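Local coordinates for EmrA (Aquifex aeolicus, PDB 4TKO), which probably serves as the periplasmic adaptor of a major facilitator superfamily multidrug efflux pump, helping to carry xenobiotics out of the cell, at residues Y283-P297 against I322-L336. Numbering follows the deposited sequence.
Sequences YPDILFEGVVEEISP and IPVKIKITKGDLSLL
Lys325 of strand 322-330 runs alongside Glu293 of strand 288-295, both side chains pointing the same way. CB of Lys325 rests on CG of Glu294, 3.9 Å away. CG stands opposite the backbone N (chi1 -164°) and the rest of the chain is fully extended, which carries CD and CE past the Glu293 carboxylate. There CE lies 3.3 Å from OE1 of Glu293, and NZ closes a salt bridge to the same oxygen. NZ also pairs with Asp18, and the ammonium lies against the Tyr257 ring, so the charge is shared among several partners. Glu293 and Glu294 both face Lys325 in a classic beta bulge: O of Lys325 accepts a hydrogen bond from N of Glu293 at 2.9 Å and a weak one from N of Glu294. A second register shift follows at Gly290, where Glu289 O accepts from Thr329 N at 2.6 Å and from Lys330 N, the latter donor standing above the carbonyl plane. On the other face of the sheet CG1 of Val292 meets CG1 of Val324. Toward Gly331 the Phe288 ring is sandwiched: CD2 of Leu336 lies over one face, 3.8 Å from the centroid in a CH-pi contact, and CG2 of Ile286 over the other. Tyr283 OH donates in the carbonyl plane to a lone pair of Leu335 O at 2.7 Å. The antiparallel pair belongs to the AaeA-like beta-barrel, far from the long helical hairpin; strand 275-280 flanks 288-295, strand 256-263 flanks 322-330, and Val292 and Ile326 pack against strand 342-347.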
# COMPACT_ATOMS: atom_id res chain seq x y z
N TYR A 283 18.96 -19.62 47.21
CA TYR A 283 20.28 -19.83 46.61
C TYR A 283 21.40 -19.84 47.65
O TYR A 283 22.06 -18.83 47.88
CB TYR A 283 20.53 -18.76 45.55
CG TYR A 283 19.45 -18.71 44.50
CD1 TYR A 283 19.18 -19.82 43.70
CD2 TYR A 283 18.70 -17.55 44.30
CE1 TYR A 283 18.19 -19.78 42.74
CE2 TYR A 283 17.71 -17.50 43.33
CZ TYR A 283 17.46 -18.61 42.55
OH TYR A 283 16.47 -18.56 41.59
N PRO A 284 21.60 -21.00 48.27
CA PRO A 284 22.60 -21.28 49.30
C PRO A 284 24.04 -21.02 48.86
O PRO A 284 24.86 -20.62 49.68
CB PRO A 284 22.40 -22.77 49.58
CG PRO A 284 20.97 -22.99 49.28
CD PRO A 284 20.67 -22.12 48.09
N ASP A 285 24.33 -21.23 47.58
CA ASP A 285 25.70 -21.16 47.09
C ASP A 285 26.01 -19.81 46.48
O ASP A 285 27.02 -19.64 45.81
CB ASP A 285 25.98 -22.27 46.08
CG ASP A 285 25.37 -23.60 46.49
OD1 ASP A 285 25.55 -24.01 47.65
OD2 ASP A 285 24.71 -24.26 45.65
N ILE A 286 25.12 -18.84 46.69
CA ILE A 286 25.36 -17.52 46.14
C ILE A 286 25.30 -16.40 47.17
O ILE A 286 24.36 -16.32 47.95
CB ILE A 286 24.37 -17.16 45.05
CG1 ILE A 286 24.47 -18.15 43.90
CG2 ILE A 286 24.63 -15.72 44.58
CD1 ILE A 286 23.38 -17.93 42.85
N LEU A 287 26.29 -15.53 47.13
CA LEU A 287 26.30 -14.36 47.96
C LEU A 287 26.06 -13.10 47.14
O LEU A 287 26.97 -12.58 46.51
CB LEU A 287 27.62 -14.23 48.71
CG LEU A 287 27.56 -13.07 49.71
CD1 LEU A 287 26.71 -13.48 50.92
CD2 LEU A 287 28.94 -12.61 50.11
N PHE A 288 24.83 -12.61 47.16
CA PHE A 288 24.57 -11.31 46.58
C PHE A 288 25.20 -10.23 47.43
O PHE A 288 25.43 -10.42 48.62
CB PHE A 288 23.08 -11.08 46.42
CG PHE A 288 22.46 -11.97 45.41
CD1 PHE A 288 22.38 -11.59 44.09
CD2 PHE A 288 21.99 -13.23 45.78
CE1 PHE A 288 21.81 -12.43 43.14
CE2 PHE A 288 21.43 -14.08 44.83
CZ PHE A 288 21.34 -13.67 43.51
N GLU A 289 25.45 -9.08 46.82
CA GLU A 289 26.31 -8.08 47.41
C GLU A 289 25.83 -6.71 46.98
O GLU A 289 25.41 -6.52 45.83
CB GLU A 289 27.75 -8.35 46.98
CG GLU A 289 28.80 -7.37 47.46
CD GLU A 289 30.21 -7.85 47.09
OE1 GLU A 289 30.46 -9.08 47.15
OE2 GLU A 289 31.06 -7.00 46.73
N GLY A 290 25.84 -5.75 47.89
CA GLY A 290 25.40 -4.41 47.52
C GLY A 290 25.74 -3.33 48.51
O GLY A 290 26.43 -3.56 49.51
N VAL A 291 25.24 -2.13 48.21
CA VAL A 291 25.36 -0.98 49.10
C VAL A 291 24.00 -0.44 49.51
O VAL A 291 23.00 -0.64 48.82
CB VAL A 291 26.14 0.18 48.46
CG1 VAL A 291 27.63 -0.06 48.55
CG2 VAL A 291 25.66 0.39 47.03
N VAL A 292 24.00 0.30 50.61
CA VAL A 292 22.80 0.92 51.10
C VAL A 292 22.44 2.12 50.23
O VAL A 292 23.19 3.09 50.18
CB VAL A 292 22.97 1.33 52.54
CG1 VAL A 292 21.65 1.77 53.13
CG2 VAL A 292 23.54 0.16 53.31
N GLU A 293 21.30 2.03 49.55
CA GLU A 293 20.87 3.07 48.62
C GLU A 293 20.12 4.18 49.36
O GLU A 293 20.35 5.36 49.09
CB GLU A 293 20.01 2.47 47.50
CG GLU A 293 19.70 3.42 46.34
CD GLU A 293 19.11 2.71 45.12
OE1 GLU A 293 18.78 1.51 45.20
OE2 GLU A 293 18.98 3.36 44.06
N GLU A 294 19.23 3.81 50.28
CA GLU A 294 18.52 4.82 51.06
C GLU A 294 17.85 4.27 52.32
O GLU A 294 17.60 3.07 52.44
CB GLU A 294 17.47 5.52 50.19
CG GLU A 294 16.14 4.79 50.07
CD GLU A 294 15.09 5.66 49.39
OE1 GLU A 294 14.26 5.11 48.63
OE2 GLU A 294 15.10 6.89 49.62
N ILE A 295 17.60 5.16 53.27
CA ILE A 295 16.92 4.80 54.52
C ILE A 295 15.75 5.73 54.79
O ILE A 295 15.94 6.94 54.87
CB ILE A 295 17.84 4.88 55.73
CG1 ILE A 295 19.18 4.20 55.43
CG2 ILE A 295 17.14 4.25 56.93
CD1 ILE A 295 20.12 4.24 56.60
N SER A 296 14.56 5.16 54.94
CA SER A 296 13.37 5.96 55.14
C SER A 296 13.26 6.43 56.59
O SER A 296 13.52 5.67 57.52
CB SER A 296 12.12 5.16 54.77
OG SER A 296 12.03 4.00 55.58
N PRO A 297 12.87 7.70 56.78
CA PRO A 297 12.64 8.28 58.12
C PRO A 297 11.79 7.38 59.03
O PRO A 297 10.64 7.07 58.72
CB PRO A 297 11.91 9.59 57.80
CG PRO A 297 11.51 9.50 56.34
CD PRO A 297 12.56 8.66 55.71
N ILE A 322 12.77 -0.29 60.66
CA ILE A 322 12.98 0.76 59.66
C ILE A 322 13.38 0.17 58.30
O ILE A 322 14.37 -0.56 58.19
CB ILE A 322 14.05 1.75 60.14
CG1 ILE A 322 13.46 2.67 61.20
CG2 ILE A 322 14.58 2.60 58.98
CD1 ILE A 322 13.94 4.11 61.10
N PRO A 323 12.62 0.50 57.25
CA PRO A 323 12.91 0.02 55.89
C PRO A 323 14.22 0.60 55.35
O PRO A 323 14.42 1.82 55.30
CB PRO A 323 11.72 0.52 55.07
CG PRO A 323 10.70 0.90 56.03
CD PRO A 323 11.42 1.35 57.26
N VAL A 324 15.11 -0.30 54.95
CA VAL A 324 16.35 0.10 54.32
C VAL A 324 16.44 -0.56 52.96
O VAL A 324 16.22 -1.76 52.82
CB VAL A 324 17.59 -0.28 55.17
CG1 VAL A 324 18.85 0.30 54.54
CG2 VAL A 324 17.44 0.23 56.58
N LYS A 325 16.75 0.26 51.97
CA LYS A 325 16.82 -0.18 50.58
C LYS A 325 18.26 -0.49 50.20
O LYS A 325 19.17 0.32 50.42
CB LYS A 325 16.25 0.89 49.65
CG LYS A 325 15.93 0.38 48.26
CD LYS A 325 15.63 1.52 47.30
CE LYS A 325 15.60 1.04 45.84
NZ LYS A 325 15.50 2.18 44.88
N ILE A 326 18.47 -1.67 49.63
CA ILE A 326 19.79 -2.09 49.20
C ILE A 326 19.92 -2.29 47.69
O ILE A 326 19.19 -3.11 47.10
CB ILE A 326 20.17 -3.38 49.91
CG1 ILE A 326 20.27 -3.12 51.41
CG2 ILE A 326 21.46 -3.96 49.32
CD1 ILE A 326 20.16 -4.37 52.21
N LYS A 327 20.82 -1.55 47.06
CA LYS A 327 21.14 -1.74 45.64
C LYS A 327 22.13 -2.89 45.44
O LYS A 327 23.15 -2.98 46.13
CB LYS A 327 21.73 -0.48 45.02
CG LYS A 327 22.42 -0.73 43.69
CD LYS A 327 22.48 0.49 42.78
CE LYS A 327 23.64 1.42 43.10
NZ LYS A 327 23.86 2.44 42.01
N ILE A 328 21.82 -3.77 44.49
CA ILE A 328 22.65 -4.95 44.24
C ILE A 328 23.82 -4.65 43.33
O ILE A 328 23.69 -3.94 42.32
CB ILE A 328 21.84 -6.06 43.61
CG1 ILE A 328 20.51 -6.19 44.35
CG2 ILE A 328 22.65 -7.35 43.57
CD1 ILE A 328 19.64 -7.31 43.83
N THR A 329 24.98 -5.19 43.66
CA THR A 329 26.19 -4.86 42.91
C THR A 329 26.99 -6.07 42.45
O THR A 329 27.88 -5.93 41.61
CB THR A 329 27.11 -3.94 43.72
OG1 THR A 329 27.40 -4.54 44.99
CG2 THR A 329 26.43 -2.58 43.92
N LYS A 330 26.69 -7.24 42.99
CA LYS A 330 27.31 -8.47 42.52
C LYS A 330 26.40 -9.65 42.80
O LYS A 330 25.77 -9.72 43.86
CB LYS A 330 28.68 -8.66 43.18
CG LYS A 330 29.37 -9.95 42.80
CD LYS A 330 30.85 -9.88 43.14
CE LYS A 330 31.54 -11.21 42.85
NZ LYS A 330 33.01 -11.16 43.10
N GLY A 331 26.31 -10.56 41.84
CA GLY A 331 25.41 -11.70 41.93
C GLY A 331 24.52 -11.80 40.70
O GLY A 331 24.30 -10.80 39.97
N ASP A 332 24.00 -13.00 40.45
CA ASP A 332 23.25 -13.25 39.22
C ASP A 332 21.81 -12.73 39.25
O ASP A 332 20.89 -13.40 39.74
CB ASP A 332 23.26 -14.75 38.91
CG ASP A 332 22.75 -15.06 37.52
OD1 ASP A 332 22.59 -14.11 36.71
OD2 ASP A 332 22.50 -16.25 37.22
N LEU A 333 21.60 -11.55 38.67
CA LEU A 333 20.29 -10.91 38.64
C LEU A 333 19.18 -11.74 38.01
O LEU A 333 18.04 -11.67 38.45
CB LEU A 333 20.37 -9.58 37.91
CG LEU A 333 21.28 -8.62 38.63
CD1 LEU A 333 21.36 -7.33 37.88
CD2 LEU A 333 20.72 -8.42 40.01
N SER A 334 19.49 -12.51 36.99
CA SER A 334 18.46 -13.29 36.32
C SER A 334 17.90 -14.38 37.22
O SER A 334 16.95 -15.06 36.86
CB SER A 334 19.02 -13.93 35.04
OG SER A 334 19.63 -15.17 35.33
N LEU A 335 18.49 -14.53 38.40
CA LEU A 335 18.06 -15.56 39.34
C LEU A 335 17.06 -15.09 40.39
O LEU A 335 16.48 -15.92 41.09
CB LEU A 335 19.26 -16.14 40.08
CG LEU A 335 20.25 -17.04 39.35
CD1 LEU A 335 21.35 -17.32 40.32
CD2 LEU A 335 19.58 -18.31 38.94
N LEU A 336 16.88 -13.77 40.52
CA LEU A 336 16.01 -13.23 41.56
C LEU A 336 14.51 -13.26 41.20
O LEU A 336 14.13 -13.07 40.04
CB LEU A 336 16.44 -11.80 41.87
CG LEU A 336 17.91 -11.57 42.19
CD1 LEU A 336 18.20 -10.10 42.10
CD2 LEU A 336 18.25 -12.03 43.59